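Pyruvate-formate lyase-activating enzyme (Bacteroides vulgatus ATCC 8482, PDB 3CAN) is probably an activating enzyme of the radical SAM superfamily, built here as parallel strands connected by helices. Local coordinates at residues A[56-61]-A[91-96]; A[60-65]-A[113-118]; A[87-92]-A[121-126]. All blocks are in the same frame, centred on the assembly; numbering follows the deposited sequence.

Contact 1 (A[56-61]-A[91-96])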
loop_
_atom_site.group_PDB
_atom_site.type_symbol
_atom_site.label_atom_id
_atom_site.label_comp_id
_atom_site.label_asym_id
_atom_site.label_seq_id
_atom_site.Cartn_x
_atom_site.Cartn_y
_atom_site.Cartn_z
ATOM N N GLU A 56 -14.499 1.803 7.034
ATOM C CA GLU A 56 -14.338 0.499 7.652
ATOM C C GLU A 56 -13.068 0.364 8.503
ATOM O O GLU A 56 -13.006 -0.510 9.371
ATOM C CB GLU A 56 -14.318 -0.578 6.569
ATOM C CG GLU A 56 -15.658 -1.001 6.077
ATOM C CD GLU A 56 -16.395 0.048 5.281
ATOM O OE1 GLU A 56 -15.795 0.760 4.452
ATOM O OE2 GLU A 56 -17.618 0.137 5.455
ATOM N N LEU A 57 -12.052 1.194 8.240
ATOM C CA LEU A 57 -10.718 1.012 8.807
ATOM C C LEU A 57 -9.946 2.316 8.767
ATOM O O LEU A 57 -9.987 3.024 7.751
ATOM C CB LEU A 57 -9.954 -0.018 7.964
ATOM C CG LEU A 57 -8.529 -0.359 8.351
ATOM C CD1 LEU A 57 -8.514 -1.078 9.710
ATOM C CD2 LEU A 57 -7.869 -1.237 7.262
ATOM N N LEU A 58 -9.243 2.635 9.856
ATOM C CA LEU A 58 -8.330 3.764 9.862
ATOM C C LEU A 58 -6.902 3.263 9.745
ATOM O O LEU A 58 -6.565 2.175 10.233
ATOM C CB LEU A 58 -8.458 4.597 11.141
ATOM C CG LEU A 58 -9.751 5.350 11.445
ATOM C CD1 LEU A 58 -9.501 6.433 12.484
ATOM C CD2 LEU A 58 -10.443 5.924 10.190
ATOM N N LEU A 59 -6.069 4.066 9.094
ATOM C CA LEU A 59 -4.644 3.803 8.943
ATOM C C LEU A 59 -3.912 4.964 9.585
ATOM O O LEU A 59 -4.224 6.118 9.308
ATOM C CB LEU A 59 -4.266 3.728 7.457
ATOM C CG LEU A 59 -5.140 2.828 6.583
ATOM C CD1 LEU A 59 -4.801 3.017 5.110
ATOM C CD2 LEU A 59 -4.988 1.355 7.004
ATOM N N ILE A 60 -2.971 4.681 10.476
ATOM C CA ILE A 60 -2.172 5.755 11.066
ATOM C C ILE A 60 -0.702 5.381 11.042
ATOM O O ILE A 60 -0.345 4.265 11.429
ATOM C CB ILE A 60 -2.609 6.073 12.524
ATOM C CG1 ILE A 60 -4.087 6.458 12.568
ATOM C CG2 ILE A 60 -1.770 7.210 13.095
ATOM C CD1 ILE A 60 -4.710 6.517 13.977
ATOM N N ASP A 61 0.143 6.321 10.612
ATOM C CA ASP A 61 1.594 6.146 10.620
ATOM C C ASP A 61 2.125 6.527 11.999
ATOM O O ASP A 61 1.735 7.554 12.555
ATOM C CB ASP A 61 2.271 7.062 9.596
ATOM C CG ASP A 61 2.019 6.650 8.173
ATOM O OD1 ASP A 61 1.418 5.590 7.937
ATOM O OD2 ASP A 61 2.427 7.414 7.276
ATOM N N ALA A 91 -12.461 4.835 20.804
ATOM C CA ALA A 91 -13.700 4.682 20.047
ATOM C C ALA A 91 -14.008 3.226 19.699
ATOM O O ALA A 91 -15.049 2.955 19.115
ATOM C CB ALA A 91 -13.631 5.516 18.777
ATOM N N ASP A 92 -13.114 2.305 20.068
ATOM C CA ASP A 92 -13.236 0.877 19.782
ATOM C C ASP A 92 -13.433 0.604 18.287
ATOM O O ASP A 92 -14.316 -0.145 17.892
ATOM C CB ASP A 92 -14.369 0.250 20.600
ATOM C CG ASP A 92 -14.316 -1.271 20.606
ATOM O OD1 ASP A 92 -13.213 -1.849 20.459
ATOM O OD2 ASP A 92 -15.382 -1.883 20.789
ATOM N N PHE A 93 -12.605 1.248 17.474
ATOM C CA PHE A 93 -12.738 1.230 16.026
ATOM C C PHE A 93 -11.475 0.599 15.417
ATOM O O PHE A 93 -10.375 0.840 15.912
ATOM C CB PHE A 93 -12.949 2.658 15.517
ATOM C CG PHE A 93 -13.333 2.739 14.071
ATOM C CD1 PHE A 93 -14.659 2.688 13.681
ATOM C CD2 PHE A 93 -12.364 2.846 13.084
ATOM C CE1 PHE A 93 -15.001 2.751 12.341
ATOM C CE2 PHE A 93 -12.721 2.920 11.749
ATOM C CZ PHE A 93 -14.030 2.860 11.384
ATOM N N PRO A 94 -11.629 -0.224 14.349
ATOM C CA PRO A 94 -10.464 -0.891 13.784
ATOM C C PRO A 94 -9.445 0.066 13.158
ATOM O O PRO A 94 -9.812 0.968 12.391
ATOM C CB PRO A 94 -11.042 -1.808 12.700
ATOM C CG PRO A 94 -12.475 -1.610 12.680
ATOM C CD PRO A 94 -12.882 -0.601 13.657
ATOM N N TYR A 95 -8.180 -0.159 13.476
ATOM C CA TYR A 95 -7.106 0.621 12.886
ATOM C C TYR A 95 -5.862 -0.219 12.666
ATOM O O TYR A 95 -5.620 -1.211 13.384
ATOM C CB TYR A 95 -6.792 1.860 13.742
ATOM C CG TYR A 95 -6.209 1.582 15.126
ATOM C CD1 TYR A 95 -4.864 1.803 15.390
ATOM C CD2 TYR A 95 -7.011 1.125 16.163
ATOM C CE1 TYR A 95 -4.323 1.561 16.646
ATOM C CE2 TYR A 95 -6.476 0.882 17.433
ATOM C CZ TYR A 95 -5.141 1.100 17.660
ATOM O OH TYR A 95 -4.618 0.859 18.912
ATOM N N TYR A 96 -5.075 0.191 11.676
ATOM C CA TYR A 96 -3.746 -0.345 11.427
ATOM C C TYR A 96 -2.731 0.742 11.773
ATOM O O TYR A 96 -2.972 1.935 11.532
ATOM C CB TYR A 96 -3.515 -0.669 9.941
ATOM C CG TYR A 96 -4.228 -1.846 9.322
ATOM C CD1 TYR A 96 -5.211 -2.562 9.984
ATOM C CD2 TYR A 96 -3.933 -2.208 8.009
ATOM C CE1 TYR A 96 -5.866 -3.639 9.357
ATOM C CE2 TYR A 96 -4.567 -3.268 7.387
ATOM C CZ TYR A 96 -5.528 -3.980 8.067
ATOM O OH TYR A 96 -6.151 -5.021 7.423
#
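L58 and L59 pair in parallel with Y95 and Y96 through three nearly straight backbone bonds, L58 N to P94 O, Y96 N to L58 O (2.9 Å) and I60 N to Y96 O (2.9 Å). Y95 CA adds a CH contact of 3.1 Å to L58 O. On the sheet face of L57, L59 and Y96, the L57 methyl CD2 sits over the centre of the Y96 ring, 3.7 Å from the centroid and 12° off the normal, a CH-pi contact. L57 CG stands anti to its backbone N (chi1 179°), and L57 CD1 lies 3.6 Å from Y96 CD1. L59 runs beside Y96 and brings CD2 to 3.8 Å from Y96 CD2. On the other face, L58 crosses F93 at about a right angle, its CG 3.8 Å from F93 CE2, while V51 and M52 of helix 45-53 and V88 of helix 79-90 also pack on L58. Helices 67-74 and 79-90 lie in the crossover connection between the two strands. L57 and L59 turn their own backbone bonds to V37 on the other side; the chemistry here implies a seam held by backbone hydrogen bonds and carbon packing, with no charge pair across it.

Contact 2 (A[60-65]-A[113-118])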
loop_
_atom_site.group_PDB
_atom_site.type_symbol
_atom_site.label_atom_id
_atom_site.label_comp_id
_atom_site.label_asym_id
_atom_site.label_seq_id
_atom_site.Cartn_x
_atom_site.Cartn_y
_atom_site.Cartn_z
ATOM N N ILE A 60 -2.971 4.681 10.476
ATOM C CA ILE A 60 -2.172 5.755 11.066
ATOM C C ILE A 60 -0.702 5.381 11.042
ATOM O O ILE A 60 -0.345 4.265 11.429
ATOM C CB ILE A 60 -2.609 6.073 12.524
ATOM C CG1 ILE A 60 -4.087 6.458 12.568
ATOM C CG2 ILE A 60 -1.770 7.210 13.095
ATOM C CD1 ILE A 60 -4.710 6.517 13.977
ATOM N N ASP A 61 0.143 6.321 10.612
ATOM C CA ASP A 61 1.594 6.146 10.620
ATOM C C ASP A 61 2.125 6.527 11.999
ATOM O O ASP A 61 1.735 7.554 12.555
ATOM C CB ASP A 61 2.271 7.062 9.596
ATOM C CG ASP A 61 2.019 6.650 8.173
ATOM O OD1 ASP A 61 1.418 5.590 7.937
ATOM O OD2 ASP A 61 2.427 7.414 7.276
ATOM N N LEU A 62 3.025 5.709 12.531
ATOM C CA LEU A 62 3.731 6.037 13.767
ATOM C C LEU A 62 5.235 6.015 13.494
ATOM O O LEU A 62 5.923 5.040 13.776
ATOM C CB LEU A 62 3.347 5.046 14.854
ATOM C CG LEU A 62 3.874 5.299 16.259
ATOM C CD1 LEU A 62 3.441 6.695 16.725
ATOM C CD2 LEU A 62 3.379 4.211 17.204
ATOM N N LYS A 63 5.728 7.104 12.913
ATOM C CA LYS A 63 7.114 7.168 12.440
ATOM C C LYS A 63 8.124 7.200 13.579
ATOM O O LYS A 63 9.204 6.604 13.476
ATOM C CB LYS A 63 7.319 8.360 11.496
ATOM C CG LYS A 63 7.073 8.009 10.032
ATOM C CD LYS A 63 7.354 9.180 9.091
ATOM C CE LYS A 63 6.059 9.828 8.597
ATOM N NZ LYS A 63 6.255 11.177 7.987
ATOM N N SER A 64 7.777 7.870 14.674
ATOM C CA SER A 64 8.676 7.929 15.828
ATOM C C SER A 64 7.945 8.363 17.070
ATOM O O SER A 64 7.066 9.221 17.005
ATOM C CB SER A 64 9.832 8.916 15.605
ATOM O OG SER A 64 10.740 8.842 16.698
HETATM N N MSE A 65 8.357 7.806 18.203
HETATM C CA MSE A 65 7.909 8.293 19.503
HETATM C C MSE A 65 8.690 9.541 19.932
HETATM O O MSE A 65 8.282 10.243 20.855
HETATM C CB MSE A 65 8.063 7.212 20.555
HETATM C CG MSE A 65 7.166 6.022 20.357
HETATM SE SE MSE A 65 5.244 6.422 20.311
HETATM C CE MSE A 65 5.000 7.035 22.156
ATOM N N LYS A 113 10.376 -0.164 21.466
ATOM C CA LYS A 113 9.798 -0.469 22.778
ATOM C C LYS A 113 8.824 0.614 23.247
ATOM O O LYS A 113 7.738 0.295 23.734
ATOM C CB LYS A 113 10.878 -0.730 23.841
ATOM C CG LYS A 113 11.612 -2.072 23.654
ATOM C CD LYS A 113 12.643 -2.296 24.736
ATOM C CE LYS A 113 13.238 -3.675 24.612
ATOM N NZ LYS A 113 14.292 -3.915 25.649
ATOM N N LEU A 114 9.180 1.884 23.079
ATOM C CA LEU A 114 8.279 2.978 23.481
ATOM C C LEU A 114 6.993 2.910 22.664
ATOM O O LEU A 114 5.900 3.127 23.186
ATOM C CB LEU A 114 8.963 4.333 23.295
ATOM C CG LEU A 114 10.093 4.627 24.285
ATOM C CD1 LEU A 114 10.775 5.944 23.870
ATOM C CD2 LEU A 114 9.592 4.660 25.750
ATOM N N SER A 115 7.137 2.595 21.377
ATOM C CA SER A 115 5.994 2.427 20.482
ATOM C C SER A 115 5.086 1.292 20.958
ATOM O O SER A 115 3.865 1.441 21.031
ATOM C CB SER A 115 6.470 2.148 19.047
ATOM O OG SER A 115 7.208 3.234 18.497
ATOM N N ALA A 116 5.694 0.160 21.295
ATOM C CA ALA A 116 4.956 -1.005 21.770
ATOM C C ALA A 116 4.224 -0.704 23.080
ATOM O O ALA A 116 3.072 -1.076 23.262
ATOM C CB ALA A 116 5.909 -2.188 21.949
ATOM N N GLU A 117 4.904 -0.023 23.995
ATOM C CA GLU A 117 4.324 0.325 25.282
ATOM C C GLU A 117 3.143 1.262 25.142
ATOM O O GLU A 117 2.136 1.099 25.830
ATOM C CB GLU A 117 5.394 0.924 26.190
ATOM C CG GLU A 117 6.408 -0.107 26.635
ATOM C CD GLU A 117 7.617 0.427 27.374
ATOM O OE1 GLU A 117 7.691 1.635 27.719
ATOM O OE2 GLU A 117 8.515 -0.411 27.656
ATOM N N PHE A 118 3.245 2.217 24.228
ATOM C CA PHE A 118 2.138 3.120 23.952
ATOM C C PHE A 118 0.939 2.330 23.410
ATOM O O PHE A 118 -0.160 2.382 23.959
ATOM C CB PHE A 118 2.602 4.200 22.988
ATOM C CG PHE A 118 1.495 5.013 22.416
ATOM C CD1 PHE A 118 0.780 5.897 23.195
ATOM C CD2 PHE A 118 1.170 4.898 21.075
ATOM C CE1 PHE A 118 -0.242 6.648 22.653
ATOM C CE2 PHE A 118 0.157 5.635 20.526
ATOM C CZ PHE A 118 -0.575 6.504 21.320
HETATM O O HOH W 1 7.689 4.643 15.976
#
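L114 meets M65, a selenomethionine, with its beta carbon: L114 CB lies 3.8 Å from M65 CG. L114 is exposed overall, although its CB points toward 60-65, and it forms the outer edge of the contact. S115, one step on, is buried, and the CA atoms of M65 and S115, 6.2 Å apart, are the nearest CA pair of the two segments. Its hydroxyl serves two kinds of neighbour. S115 OG lies 3.4 Å from M65 CG, a van der Waals contact of a polar atom with a methylene, while a water donates to S115 OG at 2.9 Å and to L62 O at 2.8 Å, bridging the helix to the backbone that follows strand 57-61. The same OG is hydrogen-bonded to N111 O, one turn earlier in the helix. S115 CB also receives L62 CD2, at 4.1 Å. In the parallel alpha/beta fold this places a helix against the loop at the C-terminal end of a strand: 60-65 leaves the sheet at D61, and 109-121 is the helix after the neighbouring strand 95-101. F118, a turn beyond L114, closes the series. M65 bends at chi2 (-58°) and chi3 (-66°), which carries its methyl CE to 3.8 Å from F118 CB. The selenium makes a Met-aromatic contact with the F118 ring, 5.1 Å from the centroid and 39° off the normal, an oblique approach. L82 of helix 79-90 touches L62, M65 and F118 alike, and the N111 side chain accepts a hydrogen bond from M65 N.

Contact 3 (A[87-92]-A[121-126])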
loop_
_atom_site.group_PDB
_atom_site.type_symbol
_atom_site.label_atom_id
_atom_site.label_comp_id
_atom_site.label_asym_id
_atom_site.label_seq_id
_atom_site.Cartn_x
_atom_site.Cartn_y
_atom_site.Cartn_z
ATOM N N ARG A 87 -7.515 8.363 20.314
ATOM C CA ARG A 87 -8.938 8.610 20.072
ATOM C C ARG A 87 -9.602 7.452 19.333
ATOM O O ARG A 87 -10.707 7.039 19.701
ATOM C CB ARG A 87 -9.177 9.922 19.329
ATOM C CG ARG A 87 -10.615 10.405 19.519
ATOM C CD ARG A 87 -10.888 11.725 18.847
ATOM N NE ARG A 87 -12.293 12.109 19.024
ATOM C CZ ARG A 87 -12.787 12.723 20.104
ATOM N NH1 ARG A 87 -14.081 13.021 20.158
ATOM N NH2 ARG A 87 -12.000 13.055 21.125
ATOM N N VAL A 88 -8.939 6.929 18.307
ATOM C CA VAL A 88 -9.470 5.801 17.562
ATOM C C VAL A 88 -9.578 4.558 18.452
ATOM O O VAL A 88 -10.590 3.847 18.429
ATOM C CB VAL A 88 -8.622 5.529 16.313
ATOM C CG1 VAL A 88 -9.183 4.361 15.520
ATOM C CG2 VAL A 88 -8.557 6.807 15.445
ATOM N N ALA A 89 -8.542 4.314 19.246
ATOM C CA ALA A 89 -8.543 3.189 20.180
ATOM C C ALA A 89 -9.694 3.286 21.188
ATOM O O ALA A 89 -10.384 2.284 21.471
ATOM C CB ALA A 89 -7.208 3.113 20.899
ATOM N N GLU A 90 -9.906 4.492 21.729
ATOM C CA GLU A 90 -10.974 4.715 22.721
ATOM C C GLU A 90 -12.378 4.617 22.113
ATOM O O GLU A 90 -13.357 4.349 22.821
ATOM C CB GLU A 90 -10.801 6.077 23.406
ATOM C CG GLU A 90 -9.636 6.112 24.382
ATOM C CD GLU A 90 -9.388 7.483 25.004
ATOM O OE1 GLU A 90 -10.021 8.480 24.589
ATOM O OE2 GLU A 90 -8.540 7.560 25.911
ATOM N N ALA A 91 -12.461 4.835 20.804
ATOM C CA ALA A 91 -13.700 4.682 20.047
ATOM C C ALA A 91 -14.008 3.226 19.699
ATOM O O ALA A 91 -15.049 2.955 19.115
ATOM C CB ALA A 91 -13.631 5.516 18.777
ATOM N N ASP A 92 -13.114 2.305 20.068
ATOM C CA ASP A 92 -13.236 0.877 19.782
ATOM C C ASP A 92 -13.433 0.604 18.287
ATOM O O ASP A 92 -14.316 -0.145 17.892
ATOM C CB ASP A 92 -14.369 0.250 20.600
ATOM C CG ASP A 92 -14.316 -1.271 20.606
ATOM O OD1 ASP A 92 -13.213 -1.849 20.459
ATOM O OD2 ASP A 92 -15.382 -1.883 20.789
ATOM N N SER A 121 -0.861 -0.238 25.719
ATOM C CA SER A 121 -1.621 0.403 26.792
ATOM C C SER A 121 -3.011 0.863 26.366
ATOM O O SER A 121 -3.848 1.163 27.211
ATOM C CB SER A 121 -0.819 1.590 27.355
ATOM O OG SER A 121 -0.824 2.697 26.476
ATOM N N LEU A 122 -3.265 0.922 25.060
ATOM C CA LEU A 122 -4.538 1.404 24.558
ATOM C C LEU A 122 -5.643 0.370 24.745
ATOM O O LEU A 122 -5.378 -0.841 24.736
ATOM C CB LEU A 122 -4.413 1.801 23.084
ATOM C CG LEU A 122 -3.388 2.903 22.811
ATOM C CD1 LEU A 122 -3.179 3.109 21.295
ATOM C CD2 LEU A 122 -3.797 4.214 23.513
ATOM N N PRO A 123 -6.889 0.844 24.946
ATOM C CA PRO A 123 -8.004 -0.047 25.248
ATOM C C PRO A 123 -8.391 -0.965 24.091
ATOM O O PRO A 123 -9.039 -1.994 24.321
ATOM C CB PRO A 123 -9.148 0.920 25.589
ATOM C CG PRO A 123 -8.813 2.159 24.903
ATOM C CD PRO A 123 -7.311 2.253 24.925
ATOM N N ARG A 124 -8.053 -0.565 22.861
ATOM C CA ARG A 124 -8.139 -1.434 21.684
ATOM C C ARG A 124 -6.800 -1.375 20.976
ATOM O O ARG A 124 -6.302 -0.286 20.697
ATOM C CB ARG A 124 -9.241 -0.969 20.720
ATOM C CG ARG A 124 -9.385 -1.862 19.482
ATOM C CD ARG A 124 -10.504 -1.442 18.528
ATOM N NE ARG A 124 -10.521 -2.329 17.363
ATOM C CZ ARG A 124 -11.556 -3.065 16.966
ATOM N NH1 ARG A 124 -12.718 -3.031 17.613
ATOM N NH2 ARG A 124 -11.426 -3.850 15.909
ATOM N N HIS A 125 -6.207 -2.536 20.711
ATOM C CA HIS A 125 -4.933 -2.589 19.982
ATOM C C HIS A 125 -5.168 -2.466 18.483
ATOM O O HIS A 125 -6.293 -2.716 18.002
ATOM C CB HIS A 125 -4.224 -3.920 20.232
ATOM C CG HIS A 125 -3.761 -4.108 21.640
ATOM N ND1 HIS A 125 -3.339 -5.331 22.119
ATOM C CD2 HIS A 125 -3.642 -3.236 22.668
ATOM C CE1 HIS A 125 -2.975 -5.200 23.384
ATOM N NE2 HIS A 125 -3.164 -3.944 23.746
ATOM N N PRO A 126 -4.101 -2.149 17.729
ATOM C CA PRO A 126 -4.240 -2.176 16.267
ATOM C C PRO A 126 -4.542 -3.578 15.764
ATOM O O PRO A 126 -4.120 -4.583 16.375
ATOM C CB PRO A 126 -2.865 -1.698 15.753
ATOM C CG PRO A 126 -1.929 -1.866 16.896
ATOM C CD PRO A 126 -2.743 -1.769 18.153
HETATM O O HOH W 2 -12.035 -2.007 23.214
#
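A89 lies in the tight part of the contact: its CB is 3.5 Å from R124 O. The same A89 CB comes to 3.8 Å from L122 CB. The CA atoms of A89 and R124 are 4.9 Å apart, and the small A89 side chain is consistent with this close approach of the 121-126 backbone. P123 adds its ring from the same segment, bringing CG to 3.8 Å from the carbonyl O of A89, while further out E90 and P123 meet more loosely, CG to CG at 4.1 Å. At D92 and R124 the exposed edge is polar. D92, with positive phi, ends helix 79-90 in a Schellman motif, D92 N bonding back to A89 O. Its carboxylate receives R124 NH1 in a salt bridge, with R124 NH1 to D92 OD1 at 3.1 Å and an N-H...O angle of 160°. The donor comes from above the carboxylate plane, 63° out of it, whereas OD1 lies close to the guanidinium plane, and the two planes are turned 52° apart. R124 is extended from CG to NE, with CG anti to the backbone N, and its CD passes D92 OD1 at 3.4 Å. A water donates to both D92 OD1 and P123 O, tying this side to the loop backbone, and R124 NH2 has a second acidic partner in E127. The contact thus joins the C-terminal end of helix 79-90 to the loop between helix 109-121 and strand 128-133, with L122 also touching I85 and R86 of the former helix and Y95 of strand 95-101.

How the contacts relate
The centres of contacts 1 and 2 lie about 8 and 9 Å from the centre of the chain. Contact 1 joins adjacent strands of the parallel sheet by backbone bonds and apolar side chains. Contact 2 starts from the same strand, 57-61, but beyond its end, where a helix replaces the partner strand and a bridging water and a selenium-aromatic contact replace direct backbone bonding. Contact 3 lies farther out, its centre about 12 Å from the centre of the chain, and is the one with a salt bridge between its segments. Contacts 1 and 3 share A91 and D92 and meet where Y95 OH lies 2.7 Å from R124 O, a probable hydrogen bond. Contacts 2 and 3 both involve helix 109-121 or the loop following it.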